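PDB 2V5I: salmonella typhimurium DB7155 bacteriophage DET7 tailspike from Bacteriophage, which probably binds the O-antigen of the Salmonella host as the phage's receptor-binding tailspike and hydrolyses this polysaccharide, working as a trimer built on parallel beta-helices. Local coordinates for residues L75-P89 with T157-A171. Numbering follows the deposited sequence.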
loop_
_atom_site.group_PDB
_atom_site.type_symbol
_atom_site.label_atom_id
_atom_site.label_comp_id
_atom_site.label_asym_id
_atom_site.label_seq_id
_atom_site.Cartn_x
_atom_site.Cartn_y
_atom_site.Cartn_z
ATOM N N LEU A 75 37.917 -9.861 8.539
ATOM C CA LEU A 75 38.062 -9.936 9.982
ATOM C C LEU A 75 37.033 -10.952 10.436
ATOM O O LEU A 75 35.843 -10.777 10.193
ATOM C CB LEU A 75 37.814 -8.567 10.596
ATOM C CG LEU A 75 37.863 -8.450 12.105
ATOM C CD1 LEU A 75 39.234 -8.954 12.663
ATOM C CD2 LEU A 75 37.536 -7.048 12.554
ATOM N N ILE A 76 37.496 -12.071 11.012
ATOM C CA ILE A 76 36.658 -13.260 11.268
ATOM C C ILE A 76 36.341 -13.403 12.747
ATOM O O ILE A 76 37.252 -13.487 13.555
ATOM C CB ILE A 76 37.343 -14.554 10.768
ATOM C CG1 ILE A 76 37.657 -14.429 9.283
ATOM C CG2 ILE A 76 36.473 -15.802 11.112
ATOM C CD1 ILE A 76 38.676 -15.445 8.773
ATOM N N PHE A 77 35.043 -13.493 13.063
ATOM C CA PHE A 77 34.554 -13.621 14.446
ATOM C C PHE A 77 33.960 -15.025 14.617
ATOM O O PHE A 77 32.888 -15.355 14.065
ATOM C CB PHE A 77 33.456 -12.594 14.774
ATOM C CG PHE A 77 33.935 -11.153 15.009
ATOM C CD1 PHE A 77 35.244 -10.754 14.793
ATOM C CD2 PHE A 77 33.034 -10.186 15.463
ATOM C CE1 PHE A 77 35.627 -9.413 15.051
ATOM C CE2 PHE A 77 33.401 -8.909 15.723
ATOM C CZ PHE A 77 34.697 -8.501 15.504
ATOM N N ASN A 78 34.660 -15.860 15.421
ATOM C CA ASN A 78 34.277 -17.232 15.719
ATOM C C ASN A 78 33.773 -17.400 17.127
ATOM O O ASN A 78 34.188 -16.683 18.048
ATOM C CB ASN A 78 35.515 -18.140 15.592
ATOM C CG ASN A 78 36.073 -18.203 14.191
ATOM O OD1 ASN A 78 35.389 -18.582 13.265
ATOM N ND2 ASN A 78 37.347 -17.831 14.037
ATOM N N ASN A 79 32.850 -18.351 17.294
ATOM C CA ASN A 79 32.316 -18.732 18.594
ATOM C C ASN A 79 31.670 -17.599 19.390
ATOM O O ASN A 79 31.715 -17.581 20.613
ATOM C CB ASN A 79 33.408 -19.413 19.411
ATOM C CG ASN A 79 33.993 -20.595 18.717
ATOM O OD1 ASN A 79 33.266 -21.411 18.129
ATOM N ND2 ASN A 79 35.314 -20.726 18.793
ATOM N N MET A 80 30.984 -16.678 18.697
ATOM C CA MET A 80 30.148 -15.717 19.417
ATOM C C MET A 80 28.996 -16.412 20.111
ATOM O O MET A 80 28.337 -17.267 19.536
ATOM C CB MET A 80 29.578 -14.668 18.477
ATOM C CG MET A 80 30.671 -13.835 17.747
ATOM S SD MET A 80 30.046 -12.371 16.864
ATOM C CE MET A 80 29.791 -11.288 18.243
ATOM N N GLY A 81 28.714 -15.976 21.337
ATOM C CA GLY A 81 27.584 -16.523 22.072
ATOM C C GLY A 81 26.275 -16.003 21.570
ATOM O O GLY A 81 26.179 -14.905 21.007
ATOM N N PRO A 82 25.220 -16.774 21.773
ATOM C CA PRO A 82 23.948 -16.366 21.256
ATOM C C PRO A 82 23.411 -15.182 21.966
ATOM O O PRO A 82 23.478 -15.134 23.190
ATOM C CB PRO A 82 23.059 -17.594 21.485
ATOM C CG PRO A 82 23.757 -18.370 22.549
ATOM C CD PRO A 82 25.196 -18.071 22.455
ATOM N N GLY A 83 22.853 -14.238 21.210
ATOM C CA GLY A 83 22.354 -13.024 21.818
ATOM C C GLY A 83 23.370 -11.906 21.851
ATOM O O GLY A 83 23.107 -10.866 22.385
ATOM N N SER A 84 24.556 -12.141 21.304
ATOM C CA SER A 84 25.538 -11.070 21.251
ATOM C C SER A 84 25.005 -9.911 20.371
ATOM O O SER A 84 24.282 -10.160 19.420
ATOM C CB SER A 84 26.875 -11.581 20.691
ATOM O OG SER A 84 27.497 -12.530 21.581
ATOM N N VAL A 85 25.525 -8.705 20.598
ATOM C CA VAL A 85 25.098 -7.501 19.837
ATOM C C VAL A 85 26.347 -6.749 19.460
ATOM O O VAL A 85 27.200 -6.563 20.300
ATOM C CB VAL A 85 24.170 -6.603 20.665
ATOM C CG1 VAL A 85 23.877 -5.305 19.948
ATOM C CG2 VAL A 85 22.877 -7.363 20.952
ATOM N N ILE A 86 26.406 -6.286 18.224
ATOM C CA ILE A 86 27.492 -5.406 17.749
ATOM C C ILE A 86 26.880 -4.078 17.350
ATOM O O ILE A 86 26.133 -4.010 16.372
ATOM C CB ILE A 86 28.244 -6.060 16.525
ATOM C CG1 ILE A 86 28.700 -7.494 16.894
ATOM C CG2 ILE A 86 29.436 -5.229 16.173
ATOM C CD1 ILE A 86 29.352 -8.259 15.704
ATOM N N ASN A 87 27.143 -3.036 18.141
ATOM C CA ASN A 87 26.585 -1.700 17.905
ATOM C C ASN A 87 27.548 -0.818 17.143
ATOM O O ASN A 87 28.695 -0.608 17.553
ATOM C CB ASN A 87 26.282 -1.015 19.260
ATOM C CG ASN A 87 25.158 -1.692 20.012
ATOM O OD1 ASN A 87 25.304 -2.173 21.173
ATOM N ND2 ASN A 87 24.032 -1.754 19.370
ATOM N N GLN A 88 27.060 -0.240 16.042
ATOM C CA GLN A 88 27.776 0.776 15.275
ATOM C C GLN A 88 29.152 0.380 14.729
ATOM O O GLN A 88 30.081 1.198 14.688
ATOM C CB GLN A 88 27.861 2.146 16.037
ATOM C CG GLN A 88 26.541 2.826 16.326
ATOM C CD GLN A 88 26.675 4.058 17.252
ATOM O OE1 GLN A 88 26.627 3.942 18.478
ATOM N NE2 GLN A 88 26.822 5.221 16.666
ATOM N N PRO A 89 29.289 -0.885 14.247
ATOM C CA PRO A 89 30.557 -1.233 13.647
ATOM C C PRO A 89 30.765 -0.393 12.382
ATOM O O PRO A 89 29.807 0.059 11.733
ATOM C CB PRO A 89 30.416 -2.713 13.316
ATOM C CG PRO A 89 28.963 -2.876 13.075
ATOM C CD PRO A 89 28.305 -1.942 14.074
ATOM N N THR A 157 35.749 -6.938 5.097
ATOM C CA THR A 157 34.636 -7.848 5.397
ATOM C C THR A 157 34.640 -8.216 6.879
ATOM O O THR A 157 35.642 -8.724 7.393
ATOM C CB THR A 157 34.706 -9.130 4.556
ATOM O OG1 THR A 157 34.649 -8.794 3.168
ATOM C CG2 THR A 157 33.508 -10.079 4.914
ATOM N N LEU A 158 33.490 -8.007 7.526
ATOM C CA LEU A 158 33.229 -8.626 8.839
ATOM C C LEU A 158 32.558 -9.971 8.607
ATOM O O LEU A 158 31.453 -10.024 8.107
ATOM C CB LEU A 158 32.381 -7.751 9.771
ATOM C CG LEU A 158 32.311 -8.290 11.198
ATOM C CD1 LEU A 158 33.667 -8.358 11.842
ATOM C CD2 LEU A 158 31.402 -7.385 11.976
ATOM N N ASP A 159 33.238 -11.061 8.973
ATOM C CA ASP A 159 32.838 -12.448 8.635
ATOM C C ASP A 159 32.469 -13.112 9.967
ATOM O O ASP A 159 33.341 -13.498 10.741
ATOM C CB ASP A 159 34.006 -13.140 7.889
ATOM C CG ASP A 159 33.718 -14.557 7.456
ATOM O OD1 ASP A 159 32.816 -15.203 8.036
ATOM O OD2 ASP A 159 34.426 -15.024 6.502
ATOM N N ILE A 160 31.170 -13.266 10.213
ATOM C CA ILE A 160 30.662 -13.900 11.440
ATOM C C ILE A 160 30.295 -15.342 11.121
ATOM O O ILE A 160 29.554 -15.614 10.186
ATOM C CB ILE A 160 29.481 -13.096 11.981
ATOM C CG1 ILE A 160 30.004 -11.716 12.453
ATOM C CG2 ILE A 160 28.821 -13.867 13.124
ATOM C CD1 ILE A 160 28.967 -10.836 12.912
ATOM N N ARG A 161 30.881 -16.295 11.863
ATOM C CA ARG A 161 30.816 -17.709 11.497
ATOM C C ARG A 161 30.057 -18.562 12.513
ATOM O O ARG A 161 30.262 -18.438 13.718
ATOM C CB ARG A 161 32.245 -18.256 11.365
ATOM C CG ARG A 161 32.896 -17.644 10.204
ATOM C CD ARG A 161 34.120 -18.283 9.802
ATOM N NE ARG A 161 34.644 -17.582 8.656
ATOM C CZ ARG A 161 35.796 -17.880 8.059
ATOM N NH1 ARG A 161 36.529 -18.899 8.517
ATOM N NH2 ARG A 161 36.209 -17.158 7.012
ATOM N N SER A 162 29.102 -19.339 12.019
ATOM C CA SER A 162 28.334 -20.293 12.834
ATOM C C SER A 162 27.781 -19.747 14.148
ATOM O O SER A 162 27.945 -20.352 15.222
ATOM C CB SER A 162 29.179 -21.554 13.079
ATOM O OG SER A 162 29.541 -22.177 11.848
ATOM N N ALA A 163 27.098 -18.626 14.052
ATOM C CA ALA A 163 26.492 -17.969 15.206
ATOM C C ALA A 163 24.956 -18.087 15.138
ATOM O O ALA A 163 24.376 -18.349 14.088
ATOM C CB ALA A 163 26.903 -16.523 15.260
ATOM N N SER A 164 24.328 -17.862 16.273
ATOM C CA SER A 164 22.873 -17.860 16.376
ATOM C C SER A 164 22.458 -16.619 17.148
ATOM O O SER A 164 23.072 -16.297 18.180
ATOM C CB SER A 164 22.434 -19.133 17.104
ATOM O OG SER A 164 21.085 -19.045 17.433
ATOM N N ARG A 165 21.416 -15.919 16.680
ATOM C CA ARG A 165 20.830 -14.770 17.403
ATOM C C ARG A 165 21.849 -13.680 17.692
ATOM O O ARG A 165 21.979 -13.209 18.847
ATOM C CB ARG A 165 20.168 -15.238 18.727
ATOM C CG ARG A 165 19.202 -16.384 18.592
ATOM C CD ARG A 165 17.745 -16.021 18.742
ATOM N NE ARG A 165 16.931 -17.254 18.655
ATOM C CZ ARG A 165 15.662 -17.345 18.243
ATOM N NH1 ARG A 165 14.975 -16.279 17.860
ATOM N NH2 ARG A 165 15.074 -18.536 18.210
ATOM N N VAL A 166 22.666 -13.373 16.715
ATOM C CA VAL A 166 23.587 -12.250 16.798
ATOM C C VAL A 166 22.968 -11.137 15.996
ATOM O O VAL A 166 22.479 -11.371 14.884
ATOM C CB VAL A 166 24.977 -12.597 16.309
ATOM C CG1 VAL A 166 25.890 -11.334 16.159
ATOM C CG2 VAL A 166 25.595 -13.639 17.196
ATOM N N GLU A 167 22.975 -9.940 16.574
ATOM C CA GLU A 167 22.439 -8.725 15.898
ATOM C C GLU A 167 23.538 -7.712 15.682
ATOM O O GLU A 167 24.304 -7.447 16.606
ATOM C CB GLU A 167 21.405 -8.055 16.765
ATOM C CG GLU A 167 20.084 -8.776 16.756
ATOM C CD GLU A 167 18.911 -7.853 17.129
ATOM O OE1 GLU A 167 19.146 -6.686 17.511
ATOM O OE2 GLU A 167 17.746 -8.309 17.055
ATOM N N ILE A 168 23.565 -7.126 14.492
ATOM C CA ILE A 168 24.434 -5.971 14.179
ATOM C C ILE A 168 23.489 -4.787 14.012
ATOM O O ILE A 168 22.468 -4.918 13.329
ATOM C CB ILE A 168 25.190 -6.205 12.845
ATOM C CG1 ILE A 168 26.234 -7.297 13.027
ATOM C CG2 ILE A 168 25.838 -4.910 12.405
ATOM C CD1 ILE A 168 27.044 -7.603 11.792
ATOM N N ARG A 169 23.744 -3.698 14.731
ATOM C CA ARG A 169 22.875 -2.540 14.696
ATOM C C ARG A 169 23.633 -1.313 14.209
ATOM O O ARG A 169 24.779 -1.083 14.635
ATOM C CB ARG A 169 22.333 -2.258 16.103
ATOM C CG ARG A 169 21.479 -3.413 16.678
ATOM C CD ARG A 169 20.995 -3.122 18.089
ATOM N NE ARG A 169 20.323 -4.311 18.634
ATOM C CZ ARG A 169 20.124 -4.546 19.933
ATOM N NH1 ARG A 169 20.538 -3.679 20.859
ATOM N NH2 ARG A 169 19.518 -5.664 20.297
ATOM N N ASN A 170 23.017 -0.528 13.330
ATOM C CA ASN A 170 23.614 0.782 12.890
ATOM C C ASN A 170 25.012 0.649 12.282
ATOM O O ASN A 170 25.913 1.495 12.498
ATOM C CB ASN A 170 23.580 1.743 14.090
ATOM C CG ASN A 170 22.186 1.950 14.626
ATOM O OD1 ASN A 170 21.330 2.493 13.926
ATOM N ND2 ASN A 170 21.941 1.540 15.857
ATOM N N ALA A 171 25.158 -0.407 11.473
ATOM C CA ALA A 171 26.447 -0.683 10.766
ATOM C C ALA A 171 26.748 0.367 9.728
ATOM O O ALA A 171 25.873 0.918 9.069
ATOM C CB ALA A 171 26.441 -2.048 10.110
HETATM O O HOH W 1 30.734 -16.437 15.687
HETATM O O HOH W 2 31.796 -20.112 15.316
HETATM O O HOH W 3 25.799 -18.010 18.744
HETATM O O HOH W 4 29.100 -19.336 17.755
HETATM O O HOH W 5 21.268 -10.547 19.751
HETATM O O HOH W 6 23.847 0.543 17.756
#
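Leu-75 N donates to Thr-157 O (2.8 Å), the first of four nearly straight backbone bonds pairing strands 75-78 and 157-161 in parallel; beyond the bend, Ile-86 N to Glu-167 O (2.9 Å) belongs to a second such set, shifted by one residue. Between them, where the turns diverge, a water bridges the carbonyls of Phe-77 and Arg-161. Gly-83, whose positive phi suits the third position of a type II turn, adds a weak bond to Arg-165 O.

Outside, each strand pair lays a long arginine over an aliphatic neighbour, its charge paired. Arg-161 grips Asp-159 side-on, NE to OD1 and NH2 to OD2 (2.8 Å), fixing the guanidinium's tilt so that one face lies against Ile-76 CG2, 3.5 Å from the plane. At chi1 -57° this CG2 stands anti to the backbone N, and the other branch lays its CD1 methyl against NH2. Asp-159 OD2 also bridges to Arg-181, which suits a buried carboxylate. Arg-169 lies likewise over Val-85, but its NE and NH2 share one oxygen, Glu-167 OE1.

Inside, the buried, flat ring of Phe-77 offers a face to a methyl: Leu-158 CD1 sits over its centre, 3.8 Å from the centroid, a CH-pi contact. The long branches of Ile-86 and Ile-160 let their CD1 atoms meet tip to tip across the interior at 3.8 Å.

These are neighbouring rungs of the right-handed parallel beta-helix of P22-like tailspikes. Strands 52-55 and 62-65 continue the stack on one side, 176-181 and 187-196 on the other, while Arg-165 reaches Asp-192 of a second subunit.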